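Local coordinates for computational Design of Enzyme (Synthetic construct, PDB 3TP4), which is a computationally designed enzyme, probably built on a family 26 glycosyl hydrolase TIM barrel to carry an activated serine-containing catalytic triad, at residues A[395-400]-A[456-461]. Sequence-based numbering, arbitrary orientation.
Sequences VRVGGT and GTLDVT
L458 meets V397 and T400 through a single methyl group, and the contact illustrates how a strand and its following loop can meet another strand through side chains without being paired neighbours. CD1 of L458 lies 4.1 Å from CG1 of V397, the two side chains slanting past one another. The same methyl stands 4.2 Å from CG2 of T400, and here leucine and threonine approach end to end, both contacts being at ordinary van der Waals spacing. In L458 a chi1 of -46° sets CG opposite the carbonyl carbon, and the nearly extended chi2 of 173° carries CD1 on toward the two partners. V397 keeps CG1 trans to its own N (chi1 -170°), and it is this branch that faces the leucine.

The strands probably form a β-sandwich, as in Ig-like domains; 395-400 lies within a region matching the bacterial Ig family. V397 and L458 sit with their CA atoms 8.6 Å apart, a separation suited to facing layers packed through side chains. Strand 391-398 bonds to 374-379 and 429-433, whereas 456-466 pairs with antiparallel 446-453 and parallel 385-386. V375, V402, V405 and A451 also touch V397, so the valine is buried among several strands, while L458, only partly exposed, additionally rests on V375 and P373.

The polar bonds near the contact are made to other parts of the chain. Backbone hydrogen bonds tie L458 to A451 and G398 to V374, within the strands' own sheet pairings. R396, whose side chain does not join the contact, forms a salt bridge through NH2 to OD2 of D206 on helix 190-207, linking the Ig-like domain to the barrel. Just beyond the end of strand 391-398, T400 directs its CB toward 456-461, and its OG1 is hydrogen-bonded close by.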
# COMPACT_ATOMS: atom_id res chain seq x y z
N VAL A 395 0.04 -23.15 7.39
CA VAL A 395 -1.02 -22.34 7.98
C VAL A 395 -0.43 -21.33 8.96
O VAL A 395 0.39 -21.68 9.83
CB VAL A 395 -2.05 -23.22 8.72
CG1 VAL A 395 -3.11 -22.33 9.38
CG2 VAL A 395 -2.70 -24.23 7.75
N ARG A 396 -0.86 -20.09 8.81
CA ARG A 396 -0.51 -19.01 9.74
C ARG A 396 -1.71 -18.76 10.68
O ARG A 396 -2.82 -18.49 10.23
CB ARG A 396 -0.16 -17.74 8.97
CG ARG A 396 0.08 -16.48 9.81
CD ARG A 396 1.09 -16.71 10.91
NE ARG A 396 1.30 -15.50 11.71
CZ ARG A 396 2.12 -15.44 12.75
NH1 ARG A 396 2.82 -16.51 13.14
NH2 ARG A 396 2.25 -14.30 13.42
N VAL A 397 -1.48 -18.88 11.98
CA VAL A 397 -2.47 -18.46 12.95
C VAL A 397 -1.86 -17.33 13.75
O VAL A 397 -0.86 -17.54 14.46
CB VAL A 397 -2.87 -19.59 13.91
CG1 VAL A 397 -4.09 -19.17 14.73
CG2 VAL A 397 -3.15 -20.87 13.13
N GLY A 398 -2.43 -16.14 13.66
CA GLY A 398 -1.90 -14.98 14.35
C GLY A 398 -2.83 -14.40 15.40
O GLY A 398 -4.05 -14.58 15.37
N GLY A 399 -2.25 -13.67 16.34
CA GLY A 399 -3.02 -12.90 17.29
C GLY A 399 -3.61 -13.70 18.44
O GLY A 399 -4.42 -13.18 19.19
N THR A 400 -3.23 -14.97 18.58
CA THR A 400 -3.67 -15.75 19.74
C THR A 400 -2.69 -16.88 19.98
O THR A 400 -1.91 -17.20 19.08
CB THR A 400 -5.11 -16.33 19.53
OG1 THR A 400 -5.50 -17.12 20.65
CG2 THR A 400 -5.15 -17.19 18.26
N GLY A 456 -10.52 -19.39 20.89
CA GLY A 456 -11.55 -20.31 20.41
C GLY A 456 -11.05 -21.13 19.24
O GLY A 456 -9.84 -21.27 19.04
N THR A 457 -11.97 -21.69 18.46
CA THR A 457 -11.59 -22.51 17.32
C THR A 457 -11.76 -21.65 16.07
O THR A 457 -12.86 -21.15 15.81
CB THR A 457 -12.48 -23.78 17.21
OG1 THR A 457 -12.21 -24.65 18.32
CG2 THR A 457 -12.20 -24.52 15.93
N LEU A 458 -10.67 -21.46 15.33
CA LEU A 458 -10.70 -20.64 14.13
C LEU A 458 -10.55 -21.54 12.92
O LEU A 458 -9.77 -22.49 12.95
CB LEU A 458 -9.54 -19.64 14.16
CG LEU A 458 -9.30 -18.87 15.46
CD1 LEU A 458 -8.01 -18.05 15.35
CD2 LEU A 458 -10.51 -17.98 15.81
N ASP A 459 -11.28 -21.25 11.85
CA ASP A 459 -11.08 -22.01 10.62
C ASP A 459 -11.11 -21.17 9.36
O ASP A 459 -11.51 -20.01 9.38
CB ASP A 459 -12.01 -23.22 10.50
CG ASP A 459 -13.48 -22.86 10.60
OD1 ASP A 459 -13.86 -21.73 10.24
OD2 ASP A 459 -14.26 -23.73 11.05
N VAL A 460 -10.67 -21.79 8.28
CA VAL A 460 -10.57 -21.13 6.99
C VAL A 460 -10.50 -22.24 5.96
O VAL A 460 -9.96 -23.31 6.24
CB VAL A 460 -9.33 -20.23 6.93
CG1 VAL A 460 -8.04 -21.07 7.12
CG2 VAL A 460 -9.30 -19.44 5.62
N THR A 461 -11.07 -21.99 4.78
CA THR A 461 -11.06 -22.95 3.68
C THR A 461 -10.47 -22.35 2.41
O THR A 461 -10.88 -21.27 1.97
CB THR A 461 -12.49 -23.46 3.37
OG1 THR A 461 -13.01 -24.12 4.52
CG2 THR A 461 -12.47 -24.44 2.21